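Local coordinates for tudor domain-containing protein 1 (Homo sapiens, PDB 5M9N), which binds Piwi proteins methylated on arginine through its Tudor domains and probably helps silence transposable elements by the piRNA pathway during spermatogenesis, at residues 31-36 with 182-187; 88-93 with 132-137; 117-122 with 142-147. All coordinates share one frame; numbering follows the deposited sequence.

Contact 1. Residues 31-36 with 182-187; sequences LNVGDE and VDKLEN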
loop_
_atom_site.group_PDB
_atom_site.type_symbol
_atom_site.label_atom_id
_atom_site.label_comp_id
_atom_site.label_asym_id
_atom_site.label_seq_id
_atom_site.Cartn_x
_atom_site.Cartn_y
_atom_site.Cartn_z
ATOM N N LEU A 31 -2.251 9.306 -10.926
ATOM C CA LEU A 31 -2.432 10.374 -9.978
ATOM C C LEU A 31 -1.719 11.558 -10.587
ATOM O O LEU A 31 -0.493 11.587 -10.649
ATOM C CB LEU A 31 -1.840 10.005 -8.631
ATOM C CG LEU A 31 -2.904 9.723 -7.578
ATOM C CD1 LEU A 31 -3.846 8.615 -7.994
ATOM C CD2 LEU A 31 -2.217 9.421 -6.258
ATOM N N ASN A 32 -2.490 12.468 -11.145
ATOM C CA ASN A 32 -1.933 13.699 -11.708
ATOM C C ASN A 32 -1.705 14.720 -10.595
ATOM O O ASN A 32 -2.437 14.723 -9.576
ATOM C CB ASN A 32 -2.863 14.261 -12.780
ATOM C CG ASN A 32 -3.035 13.309 -13.959
ATOM O OD1 ASN A 32 -4.152 13.044 -14.388
ATOM N ND2 ASN A 32 -1.935 12.765 -14.461
ATOM N N VAL A 33 -0.703 15.585 -10.796
ATOM C CA VAL A 33 -0.469 16.682 -9.871
ATOM C C VAL A 33 -1.792 17.500 -9.830
ATOM O O VAL A 33 -2.451 17.683 -10.843
ATOM C CB VAL A 33 0.726 17.613 -10.280
ATOM C CG1 VAL A 33 0.849 18.764 -9.288
ATOM C CG2 VAL A 33 2.054 16.849 -10.360
ATOM N N GLY A 34 -2.180 17.950 -8.656
ATOM C CA GLY A 34 -3.458 18.648 -8.511
ATOM C C GLY A 34 -4.661 17.744 -8.292
ATOM O O GLY A 34 -5.683 18.232 -7.863
ATOM N N ASP A 35 -4.559 16.429 -8.525
ATOM C CA ASP A 35 -5.658 15.541 -8.140
ATOM C C ASP A 35 -5.860 15.614 -6.652
ATOM O O ASP A 35 -4.890 15.647 -5.888
ATOM C CB ASP A 35 -5.410 14.079 -8.508
ATOM C CG ASP A 35 -5.478 13.836 -9.998
ATOM O OD1 ASP A 35 -5.661 14.783 -10.785
ATOM O OD2 ASP A 35 -5.308 12.685 -10.392
ATOM N N GLU A 36 -7.129 15.666 -6.257
ATOM C CA GLU A 36 -7.511 15.445 -4.893
ATOM C C GLU A 36 -8.408 14.214 -4.885
ATOM O O GLU A 36 -9.165 13.960 -5.848
ATOM C CB GLU A 36 -8.275 16.618 -4.318
ATOM C CG GLU A 36 -7.540 17.918 -4.286
ATOM C CD GLU A 36 -8.375 19.010 -3.618
ATOM O OE1 GLU A 36 -9.492 19.279 -4.101
ATOM O OE2 GLU A 36 -7.908 19.576 -2.617
ATOM N N VAL A 182 0.698 17.054 -4.604
ATOM C CA VAL A 182 1.499 18.256 -4.824
ATOM C C VAL A 182 2.524 18.031 -5.966
ATOM O O VAL A 182 2.784 18.952 -6.754
ATOM C CB VAL A 182 2.268 18.630 -3.557
ATOM C CG1 VAL A 182 3.123 19.862 -3.795
ATOM C CG2 VAL A 182 1.354 18.825 -2.371
ATOM N N ASP A 183 3.155 16.851 -6.009
ATOM C CA ASP A 183 4.165 16.511 -7.040
ATOM C C ASP A 183 4.290 15.003 -7.234
ATOM O O ASP A 183 3.841 14.245 -6.387
ATOM C CB ASP A 183 5.548 17.027 -6.623
ATOM C CG ASP A 183 6.597 17.040 -7.783
ATOM O OD1 ASP A 183 6.228 17.043 -9.004
ATOM O OD2 ASP A 183 7.817 17.086 -7.434
ATOM N N LYS A 184 4.896 14.596 -8.342
ATOM C CA LYS A 184 5.239 13.197 -8.578
ATOM C C LYS A 184 6.750 12.943 -8.418
ATOM O O LYS A 184 7.544 13.607 -9.051
ATOM C CB LYS A 184 4.842 12.807 -9.985
ATOM C CG LYS A 184 3.393 13.048 -10.325
ATOM C CD LYS A 184 2.467 12.389 -9.343
ATOM C CE LYS A 184 2.808 10.913 -9.150
ATOM N NZ LYS A 184 1.638 10.224 -8.633
ATOM N N LEU A 185 7.108 12.003 -7.549
ATOM C CA LEU A 185 8.487 11.607 -7.321
ATOM C C LEU A 185 8.693 10.316 -8.075
ATOM O O LEU A 185 7.764 9.781 -8.693
ATOM C CB LEU A 185 8.768 11.434 -5.827
ATOM C CG LEU A 185 8.346 12.630 -4.988
ATOM C CD1 LEU A 185 8.557 12.405 -3.497
ATOM C CD2 LEU A 185 9.061 13.887 -5.475
ATOM N N GLU A 186 9.915 9.803 -8.034
ATOM C CA GLU A 186 10.243 8.653 -8.860
ATOM C C GLU A 186 9.377 7.446 -8.527
ATOM O O GLU A 186 8.746 6.865 -9.409
ATOM C CB GLU A 186 11.744 8.306 -8.760
ATOM C CG GLU A 186 12.159 7.226 -9.777
ATOM C CD GLU A 186 13.628 6.861 -9.695
ATOM O OE1 GLU A 186 14.439 7.782 -9.844
ATOM O OE2 GLU A 186 13.973 5.669 -9.496
ATOM N N ASN A 187 9.335 7.040 -7.272
ATOM C CA ASN A 187 8.505 5.901 -6.942
ATOM C C ASN A 187 7.276 6.263 -6.069
ATOM O O ASN A 187 6.600 5.380 -5.577
ATOM C CB ASN A 187 9.362 4.771 -6.349
ATOM C CG ASN A 187 10.278 4.122 -7.399
ATOM O OD1 ASN A 187 9.971 3.047 -7.950
ATOM N ND2 ASN A 187 11.407 4.789 -7.697
#
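Lys184 makes the polar link to Leu31, giving its ammonium to a backbone oxygen. Its NZ donates to Leu31 O at 3.2 Å, reaching the oxygen at a C=O...N angle of 128°. Bends at chi2 and chi3 bring CD and CE back over this carbonyl, CD to 3.3 Å from Leu31 O. NZ also lies 3.5 Å from Leu31 CB, and its stronger polar partner is the hydroxyl of Ser189, at the start of the neighbouring strand 189-195.

The apolar part belongs to Val33. With CG1 anti to the backbone N (chi1 177°), this methyl lies 3.2 Å from Val182 O. The other branch, CG2, packs 3.9 Å from Asp183 CA and 4.0 Å from Lys184 CG, where the valine and the aliphatic start of the lysine slide past each other in opposite directions.

Hydrogen bonds within 31-36 shape the turn that presents Val33. A type II turn from Asn32 to Asp35 is closed by Asp35 N to Asn32 O, 2.9 Å, and Gly34 suits its third position, where phi is positive. Asn32 N binds Asp35 OD2 at 2.9 Å from above the carboxylate plane, 72° out of it. Backbone bonds from Gly34 and Asp35 to Val181 tie the turn to strand 177-184, whose end carries a classic beta bulge, Val182 and Asp183 both facing Leu190.

A long, flexible lysine suits this surface contact: its CG packs on valine, CD and CE run past the Leu31 carbonyl, and its ammonium is held by two neutral acceptors, a carbonyl and a hydroxyl, which probably steady it.

Contact 2. Residues 88-93 with 132-137; sequences ICCAQF and CPIIPK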
loop_
_atom_site.group_PDB
_atom_site.type_symbol
_atom_site.label_atom_id
_atom_site.label_comp_id
_atom_site.label_asym_id
_atom_site.label_seq_id
_atom_site.Cartn_x
_atom_site.Cartn_y
_atom_site.Cartn_z
ATOM N N ILE A 88 5.019 -10.264 -9.163
ATOM C CA ILE A 88 3.734 -10.203 -8.428
ATOM C C ILE A 88 3.216 -11.622 -8.337
ATOM O O ILE A 88 3.346 -12.385 -9.281
ATOM C CB ILE A 88 2.730 -9.294 -9.138
ATOM C CG1 ILE A 88 3.305 -7.884 -9.297
ATOM C CG2 ILE A 88 1.443 -9.158 -8.316
ATOM C CD1 ILE A 88 3.553 -7.149 -7.989
ATOM N N CYS A 89 2.674 -12.000 -7.206
ATOM C CA CYS A 89 2.015 -13.303 -7.063
ATOM C C CYS A 89 0.831 -13.128 -6.102
ATOM O O CYS A 89 0.462 -11.988 -5.815
ATOM C CB CYS A 89 3.017 -14.333 -6.564
ATOM S SG CYS A 89 3.672 -14.042 -4.933
ATOM N N CYS A 90 0.217 -14.221 -5.667
ATOM C CA CYS A 90 -0.786 -14.244 -4.584
ATOM C C CYS A 90 -0.098 -14.722 -3.315
ATOM O O CYS A 90 0.780 -15.605 -3.363
ATOM C CB CYS A 90 -1.974 -15.130 -4.941
ATOM S SG CYS A 90 -2.676 -14.850 -6.569
ATOM N N ALA A 91 -0.407 -14.049 -2.213
ATOM C CA ALA A 91 0.065 -14.352 -0.888
ATOM C C ALA A 91 -1.127 -14.438 0.072
ATOM O O ALA A 91 -2.033 -13.563 0.024
ATOM C CB ALA A 91 0.990 -13.271 -0.442
ATOM N N GLN A 92 -1.125 -15.462 0.940
ATOM C CA GLN A 92 -2.186 -15.629 1.932
ATOM C C GLN A 92 -1.784 -14.967 3.254
ATOM O O GLN A 92 -0.849 -15.409 3.944
ATOM C CB GLN A 92 -2.398 -17.138 2.108
ATOM C CG GLN A 92 -3.632 -17.547 2.811
ATOM C CD GLN A 92 -3.781 -19.049 2.854
ATOM O OE1 GLN A 92 -2.852 -19.823 2.531
ATOM N NE2 GLN A 92 -4.893 -19.470 3.299
ATOM N N PHE A 93 -2.439 -13.870 3.564
ATOM C CA PHE A 93 -2.135 -13.019 4.710
ATOM C C PHE A 93 -2.244 -13.795 5.998
ATOM O O PHE A 93 -3.160 -14.579 6.159
ATOM C CB PHE A 93 -3.116 -11.805 4.670
ATOM C CG PHE A 93 -2.896 -10.752 5.733
ATOM C CD1 PHE A 93 -1.619 -10.417 6.189
ATOM C CD2 PHE A 93 -3.979 -10.017 6.194
ATOM C CE1 PHE A 93 -1.435 -9.423 7.132
ATOM C CE2 PHE A 93 -3.810 -9.031 7.141
ATOM C CZ PHE A 93 -2.547 -8.719 7.604
ATOM N N CYS A 132 1.103 -18.386 -4.205
ATOM C CA CYS A 132 0.290 -18.990 -5.305
ATOM C C CYS A 132 0.852 -18.141 -6.494
ATOM O O CYS A 132 1.048 -16.917 -6.339
ATOM C CB CYS A 132 -1.333 -18.801 -4.908
ATOM S SG CYS A 132 -2.864 -18.356 -5.919
ATOM N N PRO A 133 1.113 -18.719 -7.688
ATOM C CA PRO A 133 1.268 -17.772 -8.832
ATOM C C PRO A 133 -0.034 -17.034 -9.213
ATOM O O PRO A 133 -1.107 -17.458 -8.798
ATOM C CB PRO A 133 1.712 -18.655 -9.982
ATOM C CG PRO A 133 1.286 -20.032 -9.597
ATOM C CD PRO A 133 1.261 -20.133 -8.114
ATOM N N ILE A 134 0.116 -15.920 -9.942
ATOM C CA ILE A 134 -0.989 -15.065 -10.373
ATOM C C ILE A 134 -1.110 -15.193 -11.881
ATOM O O ILE A 134 -0.162 -15.603 -12.566
ATOM C CB ILE A 134 -0.791 -13.569 -9.941
ATOM C CG1 ILE A 134 -2.144 -12.809 -9.887
ATOM C CG2 ILE A 134 0.243 -12.866 -10.819
ATOM C CD1 ILE A 134 -2.159 -11.635 -8.923
ATOM N N ILE A 135 -2.278 -14.838 -12.387
ATOM C CA ILE A 135 -2.520 -14.732 -13.839
ATOM C C ILE A 135 -2.856 -13.298 -14.239
ATOM O O ILE A 135 -3.291 -12.530 -13.389
ATOM C CB ILE A 135 -3.613 -15.685 -14.290
ATOM C CG1 ILE A 135 -4.874 -15.464 -13.468
ATOM C CG2 ILE A 135 -3.102 -17.116 -14.161
ATOM C CD1 ILE A 135 -6.083 -16.014 -14.165
ATOM N N PRO A 136 -2.669 -12.935 -15.526
ATOM C CA PRO A 136 -2.828 -11.531 -15.921
ATOM C C PRO A 136 -4.258 -10.998 -15.742
ATOM O O PRO A 136 -4.411 -9.804 -15.528
ATOM C CB PRO A 136 -2.431 -11.522 -17.410
ATOM C CG PRO A 136 -1.733 -12.813 -17.632
ATOM C CD PRO A 136 -2.416 -13.762 -16.712
ATOM N N LYS A 137 -5.278 -11.852 -15.788
ATOM C CA LYS A 137 -6.638 -11.380 -15.470
ATOM C C LYS A 137 -6.685 -10.715 -14.097
ATOM O O LYS A 137 -7.357 -9.730 -13.937
ATOM C CB LYS A 137 -7.663 -12.511 -15.525
ATOM C CG LYS A 137 -9.128 -12.107 -15.259
ATOM C CD LYS A 137 -9.894 -11.746 -16.539
ATOM C CE LYS A 137 -11.206 -10.971 -16.277
ATOM N NZ LYS A 137 -12.048 -10.767 -17.504
HETATM O O HOH W 1 3.235 -14.956 -9.812
#
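Cys90 and Cys132 form an antiparallel hydrogen-bonded pair: Cys90 N donates to Cys132 O at 2.9 Å with an N-H...O angle of 161°, and Cys132 N returns a 2.9 Å bond to Cys90 O. Their side chains share one face of the sheet, Cys132 SG lying 3.5 Å from Cys90 CB. Small side chains suit so close a pair. Ile134 follows on, its two branches letting it meet Cys90 SG and the Ile88 backbone at once. Its CG1, anti to the backbone N (chi1 -158°), packs 3.9 Å from Cys90 SG, while CG2 meets Ile88 O at 3.5 Å. Beyond the paired residues a water carries on the link between the backbones, donating to Ile88 O at 2.6 Å and accepting from Ile134 N at 3.3 Å.

Although Cys90 SG is near, the disulfide of Cys132 is with Cys72 at the end of helix 58-73, which fastens the short strand to that helix. Tyr71 of the same helix touches Cys132 and bonds through its hydroxyl to Pro133 O. Leu68 and Trp99 pack on Cys90, and Trp99 touches Cys132 as well. The antiparallel order, with 131-132 beside strand 88-92 at the sheet's edge, is that of the five-stranded Tudor barrel of the SH3-like clan.

Contact 3. Residues 117-122 with 142-147; sequences YVDYGN and PMQAIK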
loop_
_atom_site.group_PDB
_atom_site.type_symbol
_atom_site.label_atom_id
_atom_site.label_comp_id
_atom_site.label_asym_id
_atom_site.label_seq_id
_atom_site.Cartn_x
_atom_site.Cartn_y
_atom_site.Cartn_z
ATOM N N TYR A 117 2.231 -6.206 0.357
ATOM C CA TYR A 117 0.850 -6.299 -0.127
ATOM C C TYR A 117 0.547 -5.081 -0.937
ATOM O O TYR A 117 0.428 -3.956 -0.389
ATOM C CB TYR A 117 -0.118 -6.468 1.021
ATOM C CG TYR A 117 0.038 -7.812 1.700
ATOM C CD1 TYR A 117 -0.411 -8.968 1.098
ATOM C CD2 TYR A 117 0.736 -7.937 2.901
ATOM C CE1 TYR A 117 -0.257 -10.195 1.700
ATOM C CE2 TYR A 117 0.894 -9.159 3.494
ATOM C CZ TYR A 117 0.432 -10.310 2.875
ATOM O OH TYR A 117 0.569 -11.544 3.507
ATOM N N VAL A 118 0.472 -5.265 -2.246
ATOM C CA VAL A 118 0.512 -4.109 -3.141
ATOM C C VAL A 118 -0.802 -3.265 -3.137
ATOM O O VAL A 118 -0.876 -2.149 -3.636
ATOM C CB VAL A 118 0.789 -4.504 -4.576
ATOM C CG1 VAL A 118 2.202 -5.008 -4.703
ATOM C CG2 VAL A 118 -0.236 -5.494 -5.125
ATOM N N ASP A 119 -1.808 -3.819 -2.582
ATOM C CA ASP A 119 -3.106 -3.073 -2.482
ATOM C C ASP A 119 -3.347 -2.441 -1.140
ATOM O O ASP A 119 -4.392 -1.691 -0.959
ATOM C CB ASP A 119 -4.186 -4.054 -2.834
ATOM C CG ASP A 119 -4.165 -4.423 -4.270
ATOM O OD1 ASP A 119 -4.044 -3.509 -5.161
ATOM O OD2 ASP A 119 -4.352 -5.629 -4.495
ATOM N N TYR A 120 -2.415 -2.652 -0.200
ATOM C CA TYR A 120 -2.611 -2.258 1.194
ATOM C C TYR A 120 -1.428 -1.553 1.765
ATOM O O TYR A 120 -1.610 -0.650 2.587
ATOM C CB TYR A 120 -3.033 -3.440 2.126
ATOM C CG TYR A 120 -4.379 -3.939 1.816
ATOM C CD1 TYR A 120 -4.572 -4.833 0.772
ATOM C CD2 TYR A 120 -5.498 -3.488 2.528
ATOM C CE1 TYR A 120 -5.800 -5.261 0.412
ATOM C CE2 TYR A 120 -6.783 -3.898 2.163
ATOM C CZ TYR A 120 -6.917 -4.795 1.120
ATOM O OH TYR A 120 -8.111 -5.247 0.656
ATOM N N GLY A 121 -0.208 -1.984 1.434
ATOM C CA GLY A 121 0.970 -1.326 1.868
ATOM C C GLY A 121 1.760 -1.934 2.988
ATOM O O GLY A 121 2.923 -1.511 3.249
ATOM N N ASN A 122 1.192 -2.942 3.622
ATOM C CA ASN A 122 1.884 -3.677 4.647
ATOM C C ASN A 122 2.738 -4.783 3.988
ATOM O O ASN A 122 2.757 -4.949 2.759
ATOM C CB ASN A 122 0.882 -4.205 5.704
ATOM C CG ASN A 122 -0.085 -5.200 5.143
ATOM O OD1 ASN A 122 -0.672 -4.993 4.101
ATOM N ND2 ASN A 122 -0.154 -6.339 5.768
ATOM N N PRO A 142 -5.760 -1.706 -11.050
ATOM C CA PRO A 142 -4.493 -1.142 -10.630
ATOM C C PRO A 142 -4.217 -1.371 -9.155
ATOM O O PRO A 142 -5.145 -1.491 -8.331
ATOM C CB PRO A 142 -4.590 0.351 -10.988
ATOM C CG PRO A 142 -5.806 0.514 -11.820
ATOM C CD PRO A 142 -6.561 -0.760 -11.846
ATOM N N MET A 143 -2.933 -1.438 -8.832
ATOM C CA MET A 143 -2.494 -1.567 -7.474
ATOM C C MET A 143 -3.030 -0.443 -6.573
ATOM O O MET A 143 -2.947 0.762 -6.894
ATOM C CB MET A 143 -0.961 -1.614 -7.406
ATOM C CG MET A 143 -0.349 -2.802 -8.106
ATOM S SD MET A 143 1.447 -2.820 -7.990
ATOM C CE MET A 143 1.812 -1.385 -8.983
ATOM N N GLN A 144 -3.653 -0.814 -5.476
ATOM C CA GLN A 144 -4.410 0.166 -4.736
ATOM C C GLN A 144 -3.697 0.925 -3.612
ATOM O O GLN A 144 -4.304 1.862 -3.089
ATOM C CB GLN A 144 -5.673 -0.477 -4.226
ATOM C CG GLN A 144 -6.566 -0.979 -5.372
ATOM C CD GLN A 144 -7.238 0.138 -6.143
ATOM O OE1 GLN A 144 -7.934 0.989 -5.535
ATOM N NE2 GLN A 144 -7.111 0.125 -7.448
ATOM N N ALA A 145 -2.514 0.504 -3.170
ATOM C CA ALA A 145 -1.807 1.185 -2.089
ATOM C C ALA A 145 -0.988 2.266 -2.754
ATOM O O ALA A 145 -0.151 1.965 -3.605
ATOM C CB ALA A 145 -0.893 0.259 -1.330
ATOM N N ILE A 146 -1.312 3.520 -2.481
ATOM C CA ILE A 146 -0.637 4.626 -3.150
ATOM C C ILE A 146 0.496 5.084 -2.234
ATOM O O ILE A 146 0.238 5.482 -1.112
ATOM C CB ILE A 146 -1.597 5.770 -3.424
ATOM C CG1 ILE A 146 -2.693 5.343 -4.410
ATOM C CG2 ILE A 146 -0.871 6.945 -4.039
ATOM C CD1 ILE A 146 -4.000 6.006 -4.092
ATOM N N LYS A 147 1.746 5.016 -2.728
ATOM C CA LYS A 147 2.901 5.385 -1.940
ATOM C C LYS A 147 3.080 6.902 -1.915
ATOM O O LYS A 147 3.127 7.544 -2.955
ATOM C CB LYS A 147 4.170 4.731 -2.501
ATOM C CG LYS A 147 5.418 5.102 -1.728
ATOM C CD LYS A 147 5.261 4.836 -0.246
ATOM C CE LYS A 147 6.412 5.492 0.486
ATOM N NZ LYS A 147 6.775 6.920 0.180
HETATM O O HOH W 2 1.054 -0.486 -4.442
#
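Asp119 reaches across to the backbone of Gln144, whose N-H points to OD1 at 2.7 Å and uses the anti lone pair. With CG anti to the carbonyl carbon (chi1 -70°), the carboxylate is turned toward 142-147. The same OD1 takes a salt bridge from Arg101, so one buried carboxylate oxygen is gripped by a peptide N-H and a guanidinium, a setting that would probably stabilise its negative charge.

Val118 O also has two donors: Ala145 N at 3.2 Å and a water at 2.7 Å. That water donates again, to Ala145 O at 2.9 Å, which gives the two backbones a second, indirect link. Asp119 O is met by Gln53 NE2. Gln144 folds back at chi2, and its NE2 bonds to Pro142 O at 2.7 Å from above the carbonyl plane, 40° out of it.

Met143 SD passes 3.9 Å from Val118 CB, the two side chains crossing obliquely, and the small Ala145 CB lies against the loop backbone, 3.3 Å from Val118 O. Within the loop Tyr117 O accepts from both Tyr120 N and Gly121 N, and Gly121 suits a bend with positive phi.

Tyr117, Tyr120 and Asn122 pack on the modified side chain of the symmetrically dimethylated E2F peptide; the two tyrosines, from the end of strand 112-117 and the loop after it, are part of the aromatic cage by which Tudor domains recognise methylated arginine.

In the fold
Contact 3 is the middle member, its centre 16 Å from that of contact 1 and 14 Å from that of contact 2; the centres of contacts 1 and 2 lie 28 Å apart. Toward contact 1 it touches through Leu31 CD2 and Ile146 CG2, 3.6 Å apart, and both contacts reach the mixed sheet of the staphylococcal-nuclease-like part of an extended Tudor domain. Toward contact 2, in the Tudor barrel, Phe93 CE1 lies 3.6 Å from Asn122 ND2, and the Phe93 and Tyr117 rings meet edge-to-face. Phe93 also packs on the peptide's modified side chain, beside Tyr117, Tyr120 and Asn122. Contacts 2 and 3 both lie within the chain loop closed by contact 1.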